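Local coordinates for protein minor fimbrium subunit Mfa5 (Porphyromonas gingivalis ATCC 33277, PDB 6TO1) that serves as an accessory subunit of the minor fimbriae, surface pili that mediate biofilm formation and adhesion to host cells and other oral bacteria, at residues A[251-256]-A[261-266]; A[276-281]-A[286-291]; A[339-344]-A[368-373]. All coordinates share one frame; numbering follows the deposited sequence.

Contact 1. Residues A[251-256]-A[261-266]; sequences DFIGET and DPIDLV
Thr256 grips the carboxylate of Asp264 through one oxygen. Its backbone N donates to Asp264 OD1 at 2.9 Å, on the syn side, somewhat out of the carboxylate plane, with an N-H...O angle of 161°. Its hydroxyl OG1 donates to the same OD1 at 2.7 Å, from above the carboxylate plane. The two donors come from opposite faces of that plane, so they limit its rotation. Asp264 OD2 accepts from the backbone N of Gly257, which adds a third bond to the carboxylate.

Ile263 supplies the apolar part of the contact. Its CD1 meets Ile253 CG2 at 3.7 Å, and the two side chains cross at about a right angle. Its other branch, CG2, sits against Gly254 O at 3.5 Å. CG2 stands opposite the backbone N while CG1 lies beside it (chi1 -67°), so CD1 reaches Ile253 and Thr256 while CG2 faces Gly254 and Glu255.

Asp261 is the N-cap of the helix: its OD2 accepts from Ile263 N at 2.9 Å with the anti lone pair. Its OD1 forms a salt bridge with Arg300.

The contact joins edge strand 252-253 to the start of helix 262-272. Ile263 also touches Val297 of strand 296-298, while Pro262 and Leu265 pack on helix 369-378.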
loop_
_atom_site.group_PDB
_atom_site.type_symbol
_atom_site.label_atom_id
_atom_site.label_comp_id
_atom_site.label_asym_id
_atom_site.label_seq_id
_atom_site.Cartn_x
_atom_site.Cartn_y
_atom_site.Cartn_z
ATOM N N ASP A 251 44.717 -9.215 22.177
ATOM C CA ASP A 251 43.294 -9.498 22.210
ATOM C C ASP A 251 42.632 -8.941 23.465
ATOM O O ASP A 251 41.450 -9.218 23.708
ATOM C CB ASP A 251 43.102 -11.007 22.101
ATOM C CG ASP A 251 43.607 -11.560 20.781
ATOM O OD1 ASP A 251 43.573 -10.802 19.780
ATOM O OD2 ASP A 251 44.000 -12.745 20.742
ATOM N N PHE A 252 43.376 -8.167 24.258
ATOM C CA PHE A 252 42.916 -7.612 25.522
ATOM C C PHE A 252 43.177 -6.121 25.486
ATOM O O PHE A 252 43.954 -5.632 24.655
ATOM C CB PHE A 252 43.616 -8.261 26.728
ATOM C CG PHE A 252 43.438 -9.739 26.777
ATOM C CD1 PHE A 252 42.577 -10.313 27.675
ATOM C CD2 PHE A 252 44.133 -10.566 25.897
ATOM C CE1 PHE A 252 42.387 -11.695 27.702
ATOM C CE2 PHE A 252 43.939 -11.928 25.890
ATOM C CZ PHE A 252 43.084 -12.510 26.809
ATOM N N ILE A 253 42.529 -5.400 26.400
ATOM C CA ILE A 253 42.620 -3.948 26.441
ATOM C C ILE A 253 42.507 -3.482 27.877
ATOM O O ILE A 253 41.857 -4.114 28.702
ATOM C CB ILE A 253 41.525 -3.328 25.538
ATOM C CG1 ILE A 253 41.679 -1.811 25.401
ATOM C CG2 ILE A 253 40.117 -3.633 26.089
ATOM C CD1 ILE A 253 40.699 -1.229 24.386
ATOM N N GLY A 254 43.142 -2.340 28.162
ATOM C CA GLY A 254 43.098 -1.739 29.473
ATOM C C GLY A 254 42.033 -0.656 29.610
ATOM O O GLY A 254 41.294 -0.347 28.683
ATOM N N GLU A 255 42.014 -0.057 30.804
ATOM C CA GLU A 255 41.081 1.009 31.151
ATOM C C GLU A 255 41.027 2.071 30.062
ATOM O O GLU A 255 42.059 2.498 29.529
ATOM C CB GLU A 255 41.495 1.640 32.498
ATOM C CG GLU A 255 41.228 0.778 33.732
ATOM C CD GLU A 255 41.692 1.393 35.052
ATOM O OE1 GLU A 255 42.539 2.327 35.047
ATOM O OE2 GLU A 255 41.219 0.938 36.106
ATOM N N THR A 256 39.805 2.479 29.716
ATOM C CA THR A 256 39.595 3.498 28.709
ATOM C C THR A 256 39.714 4.898 29.275
ATOM O O THR A 256 39.869 5.847 28.506
ATOM C CB THR A 256 38.200 3.393 28.076
ATOM O OG1 THR A 256 37.185 3.724 29.040
ATOM C CG2 THR A 256 37.961 1.975 27.506
ATOM N N ASP A 261 32.512 2.895 31.191
ATOM C CA ASP A 261 32.704 1.827 30.219
ATOM C C ASP A 261 32.743 0.475 30.932
ATOM O O ASP A 261 33.334 0.355 32.006
ATOM C CB ASP A 261 34.015 2.028 29.448
ATOM C CG ASP A 261 34.084 1.192 28.212
ATOM O OD1 ASP A 261 33.889 1.752 27.104
ATOM O OD2 ASP A 261 34.319 -0.052 28.360
ATOM N N PRO A 262 32.110 -0.550 30.369
ATOM C CA PRO A 262 32.210 -1.893 30.977
ATOM C C PRO A 262 33.645 -2.317 31.307
ATOM O O PRO A 262 33.877 -2.980 32.324
ATOM C CB PRO A 262 31.568 -2.787 29.903
ATOM C CG PRO A 262 30.500 -1.912 29.276
ATOM C CD PRO A 262 31.179 -0.514 29.217
ATOM N N ILE A 263 34.613 -1.940 30.476
ATOM C CA ILE A 263 36.015 -2.266 30.761
ATOM C C ILE A 263 36.423 -1.684 32.113
ATOM O O ILE A 263 36.902 -2.392 33.005
ATOM C CB ILE A 263 36.922 -1.736 29.630
ATOM C CG1 ILE A 263 36.659 -2.500 28.321
ATOM C CG2 ILE A 263 38.396 -1.806 30.048
ATOM C CD1 ILE A 263 37.028 -1.750 27.042
ATOM N N ASP A 264 36.258 -0.363 32.261
ATOM C CA ASP A 264 36.660 0.317 33.478
ATOM C C ASP A 264 35.836 -0.167 34.654
ATOM O O ASP A 264 36.353 -0.317 35.759
ATOM C CB ASP A 264 36.520 1.833 33.294
ATOM C CG ASP A 264 37.404 2.381 32.167
ATOM O OD1 ASP A 264 37.304 1.871 31.037
ATOM O OD2 ASP A 264 38.220 3.322 32.425
ATOM N N LEU A 265 34.549 -0.426 34.431
ATOM C CA LEU A 265 33.684 -0.886 35.504
ATOM C C LEU A 265 34.102 -2.250 36.023
ATOM O O LEU A 265 34.076 -2.492 37.235
ATOM C CB LEU A 265 32.236 -0.950 35.018
ATOM C CG LEU A 265 31.538 0.397 34.874
ATOM C CD1 LEU A 265 30.212 0.204 34.116
ATOM C CD2 LEU A 265 31.323 1.024 36.245
ATOM N N VAL A 266 34.423 -3.181 35.124
ATOM C CA VAL A 266 34.744 -4.511 35.598
ATOM C C VAL A 266 36.095 -4.510 36.285
ATOM O O VAL A 266 36.309 -5.261 37.245
ATOM C CB VAL A 266 34.683 -5.546 34.458
ATOM C CG1 VAL A 266 35.890 -5.522 33.549
ATOM C CG2 VAL A 266 34.538 -6.918 35.043
HETATM O O HOH W 1 38.588 1.152 36.523
#

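Contact 2. Residues A[276-281]-A[286-291]; sequences NYVSNN and LTPNYP. With CA (calcium ion), chain F.
This contact forms part of a calcium site, built where the chain doubles back after helix 274-277. The two segments run nearly antiparallel, and residues 282 to 285 make the turn between them. Three of the six protein ligands lie here. The backbone oxygens of Asn281 and Leu286 each bind the calcium at 2.2 Å. Asn280 OD1 is a longer ligand, 2.8 Å from the ion. Asn280 OD1 and Leu286 O are thus brought within 3.1 Å of each other by the shared metal, without a hydrogen bond. Asn280 crosses Pro288 at about a right angle, with OD1 beside the proline CD. Thr284 and Asp319 complete the site, and the acidic Asp319 would offset part of the calcium charge.

Away from the ion the packing is mostly apolar, with no direct hydrogen bond between the two segments. Pro288 CG presses on Ser279 O at 3.3 Å, and this buried oxygen has no hydrogen-bonding partner in the model. Val278 spreads its methyls over two prolines. CG1, anti to the backbone N (chi1 -178°), slides past Pro288. CG2 touches Pro291 CD at 3.6 Å. The Tyr290 ring slants across Val278, CE1 lying 3.8 Å from CB. A water in the ring plane joins Tyr290 OH, at 2.7 Å, to Val278 O.

Val278 and Pro291 also pack on Ala270 of helix 262-272 and on Tyr337 of strand 336-338. Tyr277 and Ser279 are both backbone hydrogen-bonded to Leu325, and Ser279 touches Val326 of strand 326-327.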
loop_
_atom_site.group_PDB
_atom_site.type_symbol
_atom_site.label_atom_id
_atom_site.label_comp_id
_atom_site.label_asym_id
_atom_site.label_seq_id
_atom_site.Cartn_x
_atom_site.Cartn_y
_atom_site.Cartn_z
ATOM N N ASN A 276 34.296 -11.773 44.004
ATOM C CA ASN A 276 33.014 -11.786 43.318
ATOM C C ASN A 276 33.191 -11.833 41.796
ATOM O O ASN A 276 32.294 -12.300 41.078
ATOM C CB ASN A 276 32.203 -10.540 43.670
ATOM C CG ASN A 276 31.602 -10.596 45.065
ATOM O OD1 ASN A 276 31.722 -11.589 45.772
ATOM N ND2 ASN A 276 30.935 -9.524 45.453
ATOM N N TYR A 277 34.319 -11.331 41.292
ATOM C CA TYR A 277 34.531 -11.132 39.859
ATOM C C TYR A 277 35.410 -12.181 39.216
ATOM O O TYR A 277 35.148 -12.579 38.082
ATOM C CB TYR A 277 35.179 -9.775 39.624
ATOM C CG TYR A 277 34.193 -8.658 39.626
ATOM C CD1 TYR A 277 33.628 -8.221 38.440
ATOM C CD2 TYR A 277 33.817 -8.041 40.790
ATOM C CE1 TYR A 277 32.732 -7.202 38.420
ATOM C CE2 TYR A 277 32.898 -6.985 40.779
ATOM C CZ TYR A 277 32.344 -6.596 39.595
ATOM O OH TYR A 277 31.422 -5.567 39.532
ATOM N N VAL A 278 36.479 -12.613 39.883
ATOM C CA VAL A 278 37.570 -13.298 39.203
ATOM C C VAL A 278 37.463 -14.800 39.433
ATOM O O VAL A 278 37.474 -15.263 40.579
ATOM C CB VAL A 278 38.934 -12.775 39.666
ATOM C CG1 VAL A 278 40.028 -13.469 38.917
ATOM C CG2 VAL A 278 39.023 -11.279 39.471
ATOM N N SER A 279 37.411 -15.547 38.328
ATOM C CA SER A 279 37.452 -17.002 38.301
ATOM C C SER A 279 38.350 -17.585 39.380
ATOM O O SER A 279 39.577 -17.451 39.311
ATOM C CB SER A 279 37.953 -17.478 36.939
ATOM O OG SER A 279 39.258 -16.979 36.693
ATOM N N ASN A 280 37.739 -18.270 40.344
ATOM C CA ASN A 280 38.499 -19.035 41.325
ATOM C C ASN A 280 37.628 -20.131 41.923
ATOM O O ASN A 280 36.481 -19.870 42.292
ATOM C CB ASN A 280 39.001 -18.150 42.440
ATOM C CG ASN A 280 39.723 -18.957 43.523
ATOM O OD1 ASN A 280 40.601 -19.770 43.212
ATOM N ND2 ASN A 280 39.315 -18.776 44.780
ATOM N N ASN A 281 38.173 -21.348 42.026
ATOM C CA ASN A 281 37.501 -22.428 42.742
ATOM C C ASN A 281 37.939 -22.359 44.200
ATOM O O ASN A 281 39.094 -22.677 44.493
ATOM C CB ASN A 281 37.853 -23.784 42.152
ATOM C CG ASN A 281 37.004 -24.910 42.736
ATOM O OD1 ASN A 281 36.523 -24.824 43.872
ATOM N ND2 ASN A 281 36.805 -25.959 41.956
ATOM N N LEU A 286 44.796 -23.703 44.185
ATOM C CA LEU A 286 45.173 -22.845 43.073
ATOM C C LEU A 286 44.390 -21.539 43.139
ATOM O O LEU A 286 43.177 -21.528 43.377
ATOM C CB LEU A 286 44.925 -23.579 41.763
ATOM C CG LEU A 286 45.121 -22.822 40.445
ATOM C CD1 LEU A 286 46.576 -22.403 40.245
ATOM C CD2 LEU A 286 44.631 -23.676 39.291
ATOM N N THR A 287 45.093 -20.429 42.982
ATOM C CA THR A 287 44.406 -19.151 42.972
ATOM C C THR A 287 44.910 -18.311 41.816
ATOM O O THR A 287 46.075 -18.409 41.413
ATOM C CB THR A 287 44.598 -18.385 44.289
ATOM O OG1 THR A 287 45.994 -18.144 44.499
ATOM C CG2 THR A 287 44.040 -19.201 45.446
ATOM N N PRO A 288 44.036 -17.500 41.237
ATOM C CA PRO A 288 44.473 -16.595 40.173
ATOM C C PRO A 288 45.275 -15.443 40.756
ATOM O O PRO A 288 45.210 -15.158 41.947
ATOM C CB PRO A 288 43.152 -16.099 39.572
ATOM C CG PRO A 288 42.211 -16.113 40.733
ATOM C CD PRO A 288 42.618 -17.302 41.599
ATOM N N ASN A 289 46.052 -14.788 39.901
ATOM C CA ASN A 289 46.467 -13.424 40.186
ATOM C C ASN A 289 45.275 -12.491 39.998
ATOM O O ASN A 289 44.467 -12.680 39.084
ATOM C CB ASN A 289 47.606 -13.017 39.266
ATOM C CG ASN A 289 48.917 -13.640 39.697
ATOM O OD1 ASN A 289 49.502 -13.239 40.687
ATOM N ND2 ASN A 289 49.378 -14.616 38.950
ATOM N N TYR A 290 45.163 -11.483 40.863
ATOM C CA TYR A 290 44.001 -10.602 40.819
ATOM C C TYR A 290 44.317 -9.259 40.163
ATOM O O TYR A 290 45.470 -8.815 40.135
ATOM C CB TYR A 290 43.468 -10.396 42.241
ATOM C CG TYR A 290 42.763 -11.620 42.769
ATOM C CD1 TYR A 290 41.410 -11.819 42.541
ATOM C CD2 TYR A 290 43.458 -12.602 43.468
ATOM C CE1 TYR A 290 40.763 -12.960 42.992
ATOM C CE2 TYR A 290 42.813 -13.728 43.936
ATOM C CZ TYR A 290 41.478 -13.904 43.697
ATOM O OH TYR A 290 40.831 -15.025 44.140
ATOM N N PRO A 291 43.309 -8.610 39.585
ATOM C CA PRO A 291 43.566 -7.438 38.740
ATOM C C PRO A 291 43.833 -6.159 39.521
ATOM O O PRO A 291 43.430 -5.988 40.673
ATOM C CB PRO A 291 42.281 -7.295 37.916
ATOM C CG PRO A 291 41.248 -8.011 38.698
ATOM C CD PRO A 291 41.933 -9.109 39.432
HETATM CA CA CA F . 41.205 -22.378 43.982
HETATM O O HOH W 2 38.288 -15.102 43.217
#

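Contact 3. Residues A[339-344]-A[368-373]. With PO4 (phosphate ion), chain D.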
loop_
_atom_site.group_PDB
_atom_site.type_symbol
_atom_site.label_atom_id
_atom_site.label_comp_id
_atom_site.label_asym_id
_atom_site.label_seq_id
_atom_site.Cartn_x
_atom_site.Cartn_y
_atom_site.Cartn_z
ATOM N N PHE A 339 36.746 -11.401 29.450
ATOM C CA PHE A 339 35.699 -10.510 29.936
ATOM C C PHE A 339 34.424 -10.867 29.185
ATOM O O PHE A 339 34.138 -10.301 28.118
ATOM C CB PHE A 339 36.139 -9.062 29.720
ATOM C CG PHE A 339 35.163 -8.018 30.204
ATOM C CD1 PHE A 339 34.210 -8.296 31.171
ATOM C CD2 PHE A 339 35.233 -6.749 29.681
ATOM C CE1 PHE A 339 33.328 -7.326 31.590
ATOM C CE2 PHE A 339 34.369 -5.762 30.088
ATOM C CZ PHE A 339 33.404 -6.048 31.046
ATOM N N PRO A 340 33.650 -11.835 29.687
ATOM C CA PRO A 340 32.476 -12.289 28.916
ATOM C C PRO A 340 31.485 -11.214 28.534
ATOM O O PRO A 340 30.869 -11.333 27.462
ATOM C CB PRO A 340 31.856 -13.358 29.839
ATOM C CG PRO A 340 33.060 -14.019 30.418
ATOM C CD PRO A 340 34.029 -12.846 30.708
ATOM N N CYS A 341 31.305 -10.154 29.332
ATOM C CA CYS A 341 30.401 -9.103 28.910
ATOM C C CYS A 341 30.869 -8.480 27.593
ATOM O O CYS A 341 30.057 -8.191 26.710
ATOM C CB CYS A 341 30.282 -8.010 29.970
ATOM S SG CYS A 341 29.329 -8.363 31.446
ATOM N N ASN A 342 32.177 -8.250 27.458
ATOM C CA ASN A 342 32.725 -7.721 26.213
ATOM C C ASN A 342 32.637 -8.748 25.088
ATOM O O ASN A 342 32.384 -8.386 23.950
ATOM C CB ASN A 342 34.189 -7.293 26.417
ATOM C CG ASN A 342 34.351 -5.770 26.526
ATOM O OD1 ASN A 342 33.368 -5.030 26.629
ATOM N ND2 ASN A 342 35.582 -5.322 26.506
ATOM N N ALA A 343 32.836 -10.039 25.377
ATOM C CA ALA A 343 32.669 -11.038 24.323
ATOM C C ALA A 343 31.237 -11.047 23.778
ATOM O O ALA A 343 31.022 -11.263 22.579
ATOM C CB ALA A 343 33.039 -12.425 24.832
ATOM N N ALA A 344 30.256 -10.839 24.646
ATOM C CA ALA A 344 28.867 -10.786 24.196
ATOM C C ALA A 344 28.590 -9.543 23.366
ATOM O O ALA A 344 27.849 -9.609 22.380
ATOM C CB ALA A 344 27.938 -10.847 25.398
ATOM N N PHE A 368 23.018 -1.964 38.559
ATOM C CA PHE A 368 24.392 -2.465 38.505
ATOM C C PHE A 368 24.944 -1.984 37.173
ATOM O O PHE A 368 24.562 -2.502 36.117
ATOM C CB PHE A 368 24.365 -3.985 38.654
ATOM C CG PHE A 368 25.697 -4.663 38.650
ATOM C CD1 PHE A 368 26.866 -4.041 39.071
ATOM C CD2 PHE A 368 25.765 -5.983 38.242
ATOM C CE1 PHE A 368 28.073 -4.743 39.038
ATOM C CE2 PHE A 368 26.938 -6.664 38.241
ATOM C CZ PHE A 368 28.096 -6.046 38.622
ATOM N N ALA A 369 25.830 -0.977 37.211
ATOM C CA ALA A 369 26.228 -0.300 35.978
ATOM C C ALA A 369 26.911 -1.244 34.979
ATOM O O ALA A 369 26.662 -1.153 33.769
ATOM C CB ALA A 369 27.143 0.881 36.292
ATOM N N LEU A 370 27.792 -2.138 35.448
ATOM C CA LEU A 370 28.458 -3.039 34.503
ATOM C C LEU A 370 27.428 -3.812 33.686
ATOM O O LEU A 370 27.553 -3.967 32.458
ATOM C CB LEU A 370 29.362 -4.033 35.244
ATOM C CG LEU A 370 29.947 -5.205 34.465
ATOM C CD1 LEU A 370 30.765 -4.706 33.288
ATOM C CD2 LEU A 370 30.765 -6.073 35.350
ATOM N N ALA A 371 26.404 -4.321 34.359
ATOM C CA ALA A 371 25.400 -5.132 33.680
ATOM C C ALA A 371 24.576 -4.297 32.721
ATOM O O ALA A 371 24.387 -4.679 31.562
ATOM C CB ALA A 371 24.481 -5.795 34.702
ATOM N N ASN A 372 24.020 -3.179 33.205
ATOM C CA ASN A 372 23.163 -2.382 32.344
ATOM C C ASN A 372 23.949 -1.785 31.180
ATOM O O ASN A 372 23.455 -1.743 30.041
ATOM C CB ASN A 372 22.487 -1.282 33.160
ATOM C CG ASN A 372 21.435 -1.827 34.108
ATOM O OD1 ASN A 372 21.180 -3.019 34.141
ATOM N ND2 ASN A 372 20.827 -0.938 34.892
ATOM N N ASN A 373 25.159 -1.286 31.454
ATOM C CA ASN A 373 25.954 -0.664 30.407
ATOM C C ASN A 373 26.447 -1.689 29.404
ATOM O O ASN A 373 26.538 -1.386 28.208
ATOM C CB ASN A 373 27.113 0.112 31.033
ATOM C CG ASN A 373 26.627 1.343 31.779
ATOM O OD1 ASN A 373 25.424 1.606 31.822
ATOM N ND2 ASN A 373 27.547 2.097 32.357
HETATM P P PO4 D . 22.764 2.641 34.226
HETATM O O1 PO4 D . 21.404 2.218 33.714
HETATM O O2 PO4 D . 23.655 3.061 33.078
HETATM O O3 PO4 D . 22.646 3.844 35.133
HETATM O O4 PO4 D . 23.419 1.506 34.973
#
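The ring of Phe339 meets Leu370 with its edge. Leu370 CD1 lies close to the ring plane, 3.7 Å from Phe339 CZ and 4.0 Å from Phe339 CE1. One face of the ring carries the backbone N of Asn342, about 4.0 Å above the plane and over its centre. The ring is thus folded back under the first turn of its own helix. A second flat group, the ring of Phe368, has Ala371 N over one face, offset toward the rim. It packs within its own segment and does not touch residues 339 to 344.

The contact belongs to the von Willebrand factor type A fold, a central sheet with helices packed around it. It joins the starts of helices 340-353 and 369-378. Strand 357-362 of the central sheet lies between these helices in the chain. Phe339 and Phe368 both occupy N-cap positions.

The touching surface is small and wholly apolar. The Phe339 and Leu370 side chains run antiparallel past one another. In both residues CG stands anti to the backbone N, with chi1 -179° for Phe339 and 169° for Leu370. This brings the ring edge and the leucine methyl together between the two helix starts. Cys341 SG adds a looser contact, 4.3 Å from Leu370 CD1.

Neighbouring elements close in around the pair. Phe339 packs on Val266 of helix 262-272, and Leu370 on Tyr277 of helix 274-277 and on Leu237.

Helix 369-378 also holds a phosphate ion, probably from the crystallisation liquor, which Lys376 NZ binds as well. Asn373 ND2 is hydrogen-bonded to Asn260 O. The bond from Asn372 ND2 to phosphate O1 is weak, 3.4 Å long with an angle of 156°.

The three contacts follow one another along the chain and meet in space. Contacts 1 and 3 are the nearest pair, their centres about 10 Å apart. Val266 CG1 of contact 1 lies 3.6 Å from Phe339 CZ of contact 3. Tyr277 of contact 2 reaches both others: its CD1 is 3.8 Å from Val266 CG2, and its CE1 is 3.8 Å from Leu370 CD2. Centre to centre, contact 2 is about 17 Å from contact 1 and about 18 Å from contact 3. Contact 2 holds the calcium. In contact 3 the Cys341 side chain is about 10 Å from the magnesium ion bound at Ser135, Ser137 and Thr207.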